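PDB 4MTN: transcription termination factor NusA from Planctomyces limnophilus, which probably binds the RNA polymerase core enzyme and nascent RNA and takes part in both transcription termination and antitermination. Local coordinates for residues D252-L257 with K304-D309; V256-A261 with G277-L282. All blocks are in the same frame, centred on the assembly; numbering follows the deposited sequence.

Contact 1 (D252-L257 with K304-D309); sequences DSLQVL and KLVGWD
The CD2 methyl of L254 sits over one face of the W308 indole, above the five-membered ring. It lies 3.7 Å from the centroid of that ring and 9° off its normal, a CH-pi contact made from straight above the pyrrole. The two side chains cross at about a right angle, and CD2 is the leucine atom that meets the ring. The same CD2 reaches CG1 of V306 at 4.2 Å and thus fills the angle between valine and tryptophan. L257, one turn on, meets the other branch of V306: its CG lies 4.1 Å from CG2, the two side chains sliding past each other in opposite directions. With CG1 of V306 anti to the backbone N (chi1 169°), the branches are split between the two leucines, CG1 to L254 and CG2 to L257.

Behind this first shell, S253 caps the helix that carries both leucines, the first of a probable type II KH domain. Its OG accepts from Q255 N at 3.2 Å, with an N-H...O angle of 144°, and S253 O takes the N-H groups of V256 and L257. On the other segment, helix 297-306, the domain's last, stops at V306; G307, with positive phi, turns the chain so that W308 swings back over L254 before strand 309-313 begins. V279 of strand 278-282 touches both L254 and W308, and the L305 carbonyl is bonded to S199 OG on strand 195-203. An alanine in place of W308 would probably leave the L254 methyl without its aromatic cover and open a gap beside V279. No hydrogen bond or ion pair joins the segments: 216 Å² of surface is buried by apolar contact alone, which implies that shape and the hydrophobic effect hold the two helix ends together.

Contact 2 (V256-A261 with G277-L282); sequences VLVPNA and GRVLVL
V258 faces V279 and V281, the one residue of 256-261 that reaches 277-282. Its CB points toward the strand but is still 4.8 Å from V279 CG1, the separation being closed by the methyls that branch from it. CG1 is anti to the backbone N (chi1 170°), which carries it out to the strand, where it drops between the two valines: V281 CG2 is 3.8 Å away and V279 CG1 is 4.2 Å away. CG2, beside the backbone N, diverges along the strand; it lies 4.3 Å from V279 CG1, and V306 of helix 297-306 lies on this flank of V258. On the facing strand, CG2 of V281 is likewise the branch beside its own backbone N, and the V258 and V281 side chains slide past each other in opposite directions. One methyl therefore meets two valines two positions apart on the strand, both turned to the same side of the sheet.

Nothing polar crosses the contact, which is small, burying 97 Å², and wholly buried. The helix is kinked at P259, whose N has no hydrogen to give to the turn before; regular bonding resumes with N260 N to V256 O at 3.2 Å and A261 N to L257 O at 2.9 Å. The strand begins at a G1 beta bulge, with G277 at positive phi just before R278, which forms a salt bridge with D353. L280 turns to the other side, against I271 and D311. Strand 278-282 runs in the middle of the three-stranded sheet of a probable KH domain, antiparallel to 269-273 and parallel to 309-313, while helix 254-261 lies across the V279 and V281 side, with P259 touching V270 and A261 packing on A302 and L305 of helix 297-306.

In the fold
The two contacts have centres about 6 Å apart and share helix 254-261, V256 and L257 belonging to both. Along the chain this helix comes first, then strand 278-282 of contact 2, then the end of helix 297-306 in contact 1, which leads through W308 into strand 309-313. Backbone pairing of D309 with G277 and V279 stitches the second segments together. The order helix, two strands, two helices, strand is that of a type II KH domain, consistent with the second KH repeat of NusA. V258 also touches V306, so the contacts adjoin: contact 2 is buried between helix and sheet, contact 1 lies at its partly exposed margin, in a fold that probably serves RNA binding.

Contact 1 (D252-L257 with K304-D309)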
loop_
_atom_site.group_PDB
_atom_site.type_symbol
_atom_site.label_atom_id
_atom_site.label_comp_id
_atom_site.label_asym_id
_atom_site.label_seq_id
_atom_site.Cartn_x
_atom_site.Cartn_y
_atom_site.Cartn_z
ATOM N N ASP A 252 -18.370 -9.895 -11.656
ATOM C CA ASP A 252 -19.012 -8.700 -11.120
ATOM C C ASP A 252 -20.080 -9.053 -10.089
ATOM O O ASP A 252 -20.480 -8.213 -9.283
ATOM C CB ASP A 252 -19.621 -7.869 -12.251
ATOM C CG ASP A 252 -18.571 -7.308 -13.192
ATOM O OD1 ASP A 252 -17.477 -6.942 -12.714
ATOM O OD2 ASP A 252 -18.840 -7.235 -14.410
ATOM N N SER A 253 -20.538 -10.300 -10.122
ATOM C CA SER A 253 -21.525 -10.781 -9.163
ATOM C C SER A 253 -20.846 -11.442 -7.970
ATOM O O SER A 253 -19.913 -12.227 -8.133
ATOM C CB SER A 253 -22.489 -11.763 -9.831
ATOM O OG SER A 253 -23.349 -12.359 -8.873
ATOM N N LEU A 254 -21.319 -11.121 -6.770
ATOM C CA LEU A 254 -20.752 -11.690 -5.553
ATOM C C LEU A 254 -21.236 -13.121 -5.334
ATOM O O LEU A 254 -20.660 -13.864 -4.544
ATOM C CB LEU A 254 -21.097 -10.825 -4.337
ATOM C CG LEU A 254 -20.292 -9.535 -4.147
ATOM C CD1 LEU A 254 -20.797 -8.419 -5.055
ATOM C CD2 LEU A 254 -20.316 -9.099 -2.690
ATOM N N GLN A 255 -22.295 -13.505 -6.040
ATOM C CA GLN A 255 -22.794 -14.873 -5.977
ATOM C C GLN A 255 -21.834 -15.817 -6.694
ATOM O O GLN A 255 -21.880 -17.032 -6.509
ATOM C CB GLN A 255 -24.192 -14.967 -6.591
ATOM C CG GLN A 255 -25.251 -14.179 -5.838
ATOM C CD GLN A 255 -25.503 -14.724 -4.445
ATOM O OE1 GLN A 255 -25.313 -15.912 -4.186
ATOM N NE2 GLN A 255 -25.931 -13.853 -3.538
ATOM N N VAL A 256 -20.963 -15.236 -7.512
ATOM C CA VAL A 256 -19.960 -15.985 -8.257
ATOM C C VAL A 256 -18.575 -15.764 -7.658
ATOM O O VAL A 256 -17.902 -16.713 -7.257
ATOM C CB VAL A 256 -19.942 -15.589 -9.744
ATOM C CG1 VAL A 256 -18.923 -16.428 -10.499
ATOM C CG2 VAL A 256 -21.326 -15.752 -10.350
ATOM N N LEU A 257 -18.146 -14.505 -7.645
ATOM C CA LEU A 257 -16.826 -14.118 -7.153
ATOM C C LEU A 257 -16.493 -14.643 -5.755
ATOM O O LEU A 257 -15.388 -15.134 -5.524
ATOM C CB LEU A 257 -16.697 -12.594 -7.160
ATOM C CG LEU A 257 -15.380 -12.033 -6.623
ATOM C CD1 LEU A 257 -14.206 -12.528 -7.456
ATOM C CD2 LEU A 257 -15.420 -10.515 -6.591
ATOM N N LYS A 304 -10.238 -9.451 1.404
ATOM C CA LYS A 304 -9.488 -8.430 0.679
ATOM C C LYS A 304 -9.782 -8.482 -0.816
ATOM O O LYS A 304 -9.955 -7.450 -1.463
ATOM C CB LYS A 304 -7.983 -8.593 0.902
ATOM C CG LYS A 304 -7.457 -8.074 2.226
ATOM C CD LYS A 304 -5.984 -7.705 2.095
ATOM C CE LYS A 304 -5.304 -7.587 3.448
ATOM N NZ LYS A 304 -5.078 -8.922 4.068
ATOM N N LEU A 305 -9.831 -9.697 -1.356
ATOM C CA LEU A 305 -10.039 -9.904 -2.784
ATOM C C LEU A 305 -11.414 -9.418 -3.229
ATOM O O LEU A 305 -11.544 -8.739 -4.248
ATOM C CB LEU A 305 -9.871 -11.385 -3.134
ATOM C CG LEU A 305 -9.734 -11.724 -4.617
ATOM C CD1 LEU A 305 -8.404 -11.224 -5.151
ATOM C CD2 LEU A 305 -9.878 -13.220 -4.839
ATOM N N VAL A 306 -12.436 -9.769 -2.457
ATOM C CA VAL A 306 -13.807 -9.386 -2.771
ATOM C C VAL A 306 -14.056 -7.915 -2.442
ATOM O O VAL A 306 -14.672 -7.188 -3.224
ATOM C CB VAL A 306 -14.819 -10.268 -2.011
ATOM C CG1 VAL A 306 -16.225 -9.701 -2.127
ATOM C CG2 VAL A 306 -14.771 -11.696 -2.533
ATOM N N GLY A 307 -13.563 -7.479 -1.288
ATOM C CA GLY A 307 -13.757 -6.109 -0.849
ATOM C C GLY A 307 -14.866 -5.999 0.180
ATOM O O GLY A 307 -15.313 -4.902 0.515
ATOM N N TRP A 308 -15.311 -7.149 0.676
ATOM C CA TRP A 308 -16.330 -7.198 1.717
ATOM C C TRP A 308 -15.810 -7.958 2.930
ATOM O O TRP A 308 -14.687 -8.464 2.921
ATOM C CB TRP A 308 -17.607 -7.859 1.193
ATOM C CG TRP A 308 -18.388 -7.015 0.230
ATOM C CD1 TRP A 308 -17.950 -6.513 -0.961
ATOM C CD2 TRP A 308 -19.750 -6.593 0.367
ATOM N NE1 TRP A 308 -18.953 -5.796 -1.570
ATOM C CE2 TRP A 308 -20.068 -5.830 -0.775
ATOM C CE3 TRP A 308 -20.729 -6.782 1.347
ATOM C CZ2 TRP A 308 -21.324 -5.256 -0.963
ATOM C CZ3 TRP A 308 -21.977 -6.213 1.158
ATOM C CH2 TRP A 308 -22.262 -5.459 0.012
ATOM N N ASP A 309 -16.631 -8.040 3.971
ATOM C CA ASP A 309 -16.279 -8.808 5.158
ATOM C C ASP A 309 -16.992 -10.153 5.130
ATOM O O ASP A 309 -18.219 -10.216 5.178
ATOM C CB ASP A 309 -16.634 -8.037 6.431
ATOM C CG ASP A 309 -16.384 -8.845 7.689
ATOM O OD1 ASP A 309 -15.203 -9.052 8.040
ATOM O OD2 ASP A 309 -17.369 -9.270 8.330
#

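Contact 2 (V256-A261 with G277-L282)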
loop_
_atom_site.group_PDB
_atom_site.type_symbol
_atom_site.label_atom_id
_atom_site.label_comp_id
_atom_site.label_asym_id
_atom_site.label_seq_id
_atom_site.Cartn_x
_atom_site.Cartn_y
_atom_site.Cartn_z
ATOM N N VAL A 256 -20.963 -15.236 -7.512
ATOM C CA VAL A 256 -19.960 -15.985 -8.257
ATOM C C VAL A 256 -18.575 -15.764 -7.658
ATOM O O VAL A 256 -17.902 -16.713 -7.257
ATOM C CB VAL A 256 -19.942 -15.589 -9.744
ATOM C CG1 VAL A 256 -18.923 -16.428 -10.499
ATOM C CG2 VAL A 256 -21.326 -15.752 -10.350
ATOM N N LEU A 257 -18.146 -14.505 -7.645
ATOM C CA LEU A 257 -16.826 -14.118 -7.153
ATOM C C LEU A 257 -16.493 -14.643 -5.755
ATOM O O LEU A 257 -15.388 -15.134 -5.524
ATOM C CB LEU A 257 -16.697 -12.594 -7.160
ATOM C CG LEU A 257 -15.380 -12.033 -6.623
ATOM C CD1 LEU A 257 -14.206 -12.528 -7.456
ATOM C CD2 LEU A 257 -15.420 -10.515 -6.591
ATOM N N VAL A 258 -17.437 -14.536 -4.823
ATOM C CA VAL A 258 -17.175 -14.937 -3.441
ATOM C C VAL A 258 -16.936 -16.449 -3.293
ATOM O O VAL A 258 -15.966 -16.844 -2.648
ATOM C CB VAL A 258 -18.317 -14.492 -2.490
ATOM C CG1 VAL A 258 -18.155 -15.129 -1.119
ATOM C CG2 VAL A 258 -18.353 -12.977 -2.379
ATOM N N PRO A 259 -17.802 -17.302 -3.884
ATOM C CA PRO A 259 -17.455 -18.729 -3.822
ATOM C C PRO A 259 -16.119 -19.049 -4.494
ATOM O O PRO A 259 -15.411 -19.951 -4.047
ATOM C CB PRO A 259 -18.608 -19.402 -4.570
ATOM C CG PRO A 259 -19.750 -18.475 -4.400
ATOM C CD PRO A 259 -19.152 -17.102 -4.446
ATOM N N ASN A 260 -15.786 -18.313 -5.550
ATOM C CA ASN A 260 -14.509 -18.480 -6.233
ATOM C C ASN A 260 -13.330 -18.127 -5.334
ATOM O O ASN A 260 -12.292 -18.787 -5.365
ATOM C CB ASN A 260 -14.465 -17.622 -7.501
ATOM C CG ASN A 260 -15.370 -18.150 -8.595
ATOM O OD1 ASN A 260 -16.120 -19.105 -8.392
ATOM N ND2 ASN A 260 -15.307 -17.526 -9.766
ATOM N N ALA A 261 -13.499 -17.078 -4.535
ATOM C CA ALA A 261 -12.446 -16.617 -3.638
ATOM C C ALA A 261 -12.360 -17.493 -2.391
ATOM O O ALA A 261 -11.341 -17.507 -1.701
ATOM C CB ALA A 261 -12.681 -15.163 -3.252
ATOM N N GLY A 277 -21.702 -4.098 5.737
ATOM C CA GLY A 277 -20.676 -4.263 4.722
ATOM C C GLY A 277 -20.100 -5.663 4.788
ATOM O O GLY A 277 -18.895 -5.864 4.632
ATOM N N ARG A 278 -20.976 -6.634 5.021
ATOM C CA ARG A 278 -20.559 -7.999 5.307
ATOM C C ARG A 278 -21.253 -9.018 4.409
ATOM O O ARG A 278 -22.462 -8.953 4.198
ATOM C CB ARG A 278 -20.833 -8.324 6.778
ATOM C CG ARG A 278 -20.680 -9.789 7.147
ATOM C CD ARG A 278 -21.217 -10.055 8.543
ATOM N NE ARG A 278 -20.573 -9.213 9.546
ATOM C CZ ARG A 278 -20.984 -9.106 10.806
ATOM N NH1 ARG A 278 -22.044 -9.788 11.220
ATOM N NH2 ARG A 278 -20.338 -8.315 11.652
ATOM N N VAL A 279 -20.476 -9.956 3.876
ATOM C CA VAL A 279 -21.037 -11.080 3.138
ATOM C C VAL A 279 -21.102 -12.299 4.049
ATOM O O VAL A 279 -20.087 -12.731 4.595
ATOM C CB VAL A 279 -20.211 -11.419 1.881
ATOM C CG1 VAL A 279 -20.676 -12.736 1.278
ATOM C CG2 VAL A 279 -20.312 -10.298 0.861
ATOM N N LEU A 280 -22.300 -12.846 4.220
ATOM C CA LEU A 280 -22.484 -14.009 5.077
ATOM C C LEU A 280 -22.417 -15.295 4.260
ATOM O O LEU A 280 -23.284 -15.564 3.430
ATOM C CB LEU A 280 -23.816 -13.918 5.822
ATOM C CG LEU A 280 -24.021 -14.896 6.978
ATOM C CD1 LEU A 280 -22.928 -14.725 8.021
ATOM C CD2 LEU A 280 -25.394 -14.702 7.601
ATOM N N VAL A 281 -21.378 -16.088 4.505
ATOM C CA VAL A 281 -21.151 -17.313 3.747
ATOM C C VAL A 281 -21.498 -18.555 4.564
ATOM O O VAL A 281 -20.926 -18.790 5.629
ATOM C CB VAL A 281 -19.688 -17.409 3.271
ATOM C CG1 VAL A 281 -19.395 -18.792 2.715
ATOM C CG2 VAL A 281 -19.400 -16.336 2.231
ATOM N N LEU A 282 -22.440 -19.345 4.057
ATOM C CA LEU A 282 -22.863 -20.570 4.727
ATOM C C LEU A 282 -22.071 -21.777 4.232
ATOM O O LEU A 282 -22.006 -22.046 3.031
ATOM C CB LEU A 282 -24.361 -20.799 4.525
ATOM C CG LEU A 282 -25.263 -19.793 5.239
ATOM C CD1 LEU A 282 -26.727 -20.084 4.960
ATOM C CD2 LEU A 282 -24.986 -19.808 6.733
#